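Local coordinates for protein alkylhalidase CmlS (Streptomyces venezuelae, PDB 3I3L) that is a flavin-dependent halogenase of chloramphenicol biosynthesis that carries its FAD cofactor covalently bound through an aspartate, at residues Gly195-Asp200 / Trp298-Glu303. Residues are numbered along the deposited sequence; the frame is centred on the assembly and turned at random.
Sequences GVRQYD and WSYDTE
Gln198 and Asp301 form the hydrogen-bonded pair, flanked by the non-hydrogen-bonded pairs Arg197-Thr302 and Tyr199-Tyr300, in the antiparallel pairing of strand 197-200 with the C-terminal end of strand 287-302, in the FAD-binding domain. Gln198 N donates almost straight (179°) to Asp301 O at 2.9 Å, while the return bond from Asp301 N to Gln198 O is more bent. Further backbone bonds run from Glu303 N to Val196 O and from Asp200 N to Ser299 O.

On the face bearing Arg197, Tyr199 and Tyr300, the Arg197 guanidinium stacks on the Tyr300 ring, planes 15° apart. Arg197 CG stands anti to the backbone N (chi1 -176°), and a bend at chi3 turns the guanidinium over the ring, where NH1 also bonds Ser186 O. Arg197 CD adds a CH-pi contact, 3.6 Å from the Tyr300 centroid. Tyr199 receives the edge of Trp298 in an offset edge-to-face pair and brings CE1 to 3.5 Å from Tyr300 CD2. Tyr300 OH bonds to Ser186 OG and to Asp315 O, of an FAD-binding residue. A leucine in place of Tyr300 would probably leave the Arg197 guanidinium without its aromatic platform and Asp315 O without this hydroxyl.

One water bridges the strands, donating to the backbone Gln198 O and, at 2.8 Å, to Asp301 OD1.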
loop_
_atom_site.group_PDB
_atom_site.type_symbol
_atom_site.label_atom_id
_atom_site.label_comp_id
_atom_site.label_asym_id
_atom_site.label_seq_id
_atom_site.Cartn_x
_atom_site.Cartn_y
_atom_site.Cartn_z
ATOM N N GLY A 195 11.888 -19.901 -6.489
ATOM C CA GLY A 195 13.050 -19.036 -6.608
ATOM C C GLY A 195 12.776 -17.784 -7.424
ATOM O O GLY A 195 13.616 -17.352 -8.168
ATOM N N VAL A 196 11.589 -17.201 -7.301
ATOM C CA VAL A 196 11.275 -16.035 -8.080
ATOM C C VAL A 196 11.290 -14.744 -7.225
ATOM O O VAL A 196 11.022 -13.678 -7.756
ATOM C CB VAL A 196 9.881 -16.192 -8.766
ATOM C CG1 VAL A 196 9.942 -17.313 -9.792
ATOM C CG2 VAL A 196 8.788 -16.465 -7.719
ATOM N N ARG A 197 11.606 -14.846 -5.930
ATOM C CA ARG A 197 11.765 -13.656 -5.092
ATOM C C ARG A 197 12.995 -12.774 -5.478
ATOM O O ARG A 197 14.111 -13.274 -5.660
ATOM C CB ARG A 197 11.786 -14.009 -3.594
ATOM C CG ARG A 197 11.855 -12.733 -2.676
ATOM C CD ARG A 197 11.504 -13.045 -1.236
ATOM N NE ARG A 197 10.165 -13.594 -1.059
ATOM C CZ ARG A 197 9.721 -14.117 0.075
ATOM N NH1 ARG A 197 10.520 -14.188 1.148
ATOM N NH2 ARG A 197 8.427 -14.526 0.187
ATOM N N GLN A 198 12.753 -11.474 -5.647
ATOM C CA GLN A 198 13.809 -10.522 -6.064
ATOM C C GLN A 198 13.991 -9.508 -4.945
ATOM O O GLN A 198 13.219 -8.562 -4.824
ATOM C CB GLN A 198 13.495 -9.843 -7.406
ATOM C CG GLN A 198 12.916 -10.849 -8.430
ATOM C CD GLN A 198 12.215 -10.176 -9.656
ATOM O OE1 GLN A 198 11.407 -9.223 -9.509
ATOM N NE2 GLN A 198 12.509 -10.686 -10.849
ATOM N N TYR A 199 14.963 -9.765 -4.062
ATOM C CA TYR A 199 15.294 -8.836 -3.013
ATOM C C TYR A 199 15.720 -7.503 -3.595
ATOM O O TYR A 199 16.297 -7.446 -4.666
ATOM C CB TYR A 199 16.326 -9.424 -2.067
ATOM C CG TYR A 199 15.700 -10.419 -1.109
ATOM C CD1 TYR A 199 15.011 -9.987 0.024
ATOM C CD2 TYR A 199 15.677 -11.755 -1.425
ATOM C CE1 TYR A 199 14.390 -10.944 0.895
ATOM C CE2 TYR A 199 15.089 -12.697 -0.632
ATOM C CZ TYR A 199 14.473 -12.320 0.526
ATOM O OH TYR A 199 13.898 -13.288 1.289
ATOM N N ASP A 200 15.372 -6.435 -2.928
ATOM C CA ASP A 200 15.830 -5.134 -3.395
ATOM C C ASP A 200 17.339 -5.057 -3.170
ATOM O O ASP A 200 17.856 -5.520 -2.166
ATOM C CB ASP A 200 15.186 -4.009 -2.625
ATOM C CG ASP A 200 15.393 -2.666 -3.314
ATOM O OD1 ASP A 200 14.729 -2.442 -4.328
ATOM O OD2 ASP A 200 16.250 -1.872 -2.865
ATOM N N TRP A 298 13.594 -6.790 4.719
ATOM C CA TRP A 298 13.999 -6.230 3.396
ATOM C C TRP A 298 12.860 -6.149 2.434
ATOM O O TRP A 298 12.052 -7.060 2.378
ATOM C CB TRP A 298 15.037 -7.139 2.772
ATOM C CG TRP A 298 16.229 -7.377 3.654
ATOM C CD1 TRP A 298 16.416 -6.940 4.928
ATOM C CD2 TRP A 298 17.396 -8.098 3.295
ATOM N NE1 TRP A 298 17.621 -7.360 5.374
ATOM C CE2 TRP A 298 18.247 -8.069 4.383
ATOM C CE3 TRP A 298 17.809 -8.744 2.114
ATOM C CZ2 TRP A 298 19.496 -8.690 4.378
ATOM C CZ3 TRP A 298 19.027 -9.352 2.086
ATOM C CH2 TRP A 298 19.872 -9.339 3.227
ATOM N N SER A 299 12.836 -5.096 1.617
ATOM C CA SER A 299 11.971 -5.025 0.476
ATOM C C SER A 299 12.343 -6.088 -0.570
ATOM O O SER A 299 13.498 -6.407 -0.692
ATOM C CB SER A 299 12.098 -3.657 -0.148
ATOM O OG SER A 299 11.611 -2.622 0.706
ATOM N N TYR A 300 11.362 -6.631 -1.286
ATOM C CA TYR A 300 11.540 -7.541 -2.434
ATOM C C TYR A 300 10.199 -7.631 -3.163
ATOM O O TYR A 300 9.131 -7.442 -2.546
ATOM C CB TYR A 300 11.878 -8.962 -1.947
ATOM C CG TYR A 300 10.898 -9.543 -0.922
ATOM C CD1 TYR A 300 9.660 -10.082 -1.323
ATOM C CD2 TYR A 300 11.183 -9.504 0.454
ATOM C CE1 TYR A 300 8.795 -10.650 -0.404
ATOM C CE2 TYR A 300 10.305 -10.051 1.415
ATOM C CZ TYR A 300 9.109 -10.610 0.969
ATOM O OH TYR A 300 8.255 -11.090 1.906
ATOM N N ASP A 301 10.229 -7.909 -4.467
ATOM C CA ASP A 301 9.003 -8.385 -5.122
ATOM C C ASP A 301 9.245 -9.762 -5.681
ATOM O O ASP A 301 10.110 -10.492 -5.142
ATOM C CB ASP A 301 8.482 -7.352 -6.190
ATOM C CG ASP A 301 9.495 -7.070 -7.268
ATOM O OD1 ASP A 301 10.688 -7.445 -7.105
ATOM O OD2 ASP A 301 9.114 -6.445 -8.273
ATOM N N THR A 302 8.506 -10.137 -6.750
ATOM C CA THR A 302 8.605 -11.514 -7.326
ATOM C C THR A 302 8.641 -11.319 -8.814
ATOM O O THR A 302 8.051 -10.397 -9.327
ATOM C CB THR A 302 7.320 -12.373 -7.197
ATOM O OG1 THR A 302 6.500 -11.975 -6.072
ATOM C CG2 THR A 302 7.619 -13.751 -7.163
ATOM N N GLU A 303 9.264 -12.254 -9.505
ATOM C CA GLU A 303 9.164 -12.305 -10.941
ATOM C C GLU A 303 7.723 -12.650 -11.331
ATOM O O GLU A 303 7.247 -12.188 -12.365
ATOM C CB GLU A 303 10.123 -13.382 -11.462
ATOM C CG GLU A 303 10.312 -13.417 -12.925
ATOM C CD GLU A 303 11.449 -14.388 -13.385
ATOM O OE1 GLU A 303 12.028 -15.157 -12.556
ATOM O OE2 GLU A 303 11.785 -14.338 -14.603
HETATM O O HOH W 1 13.102 -6.131 -6.606
#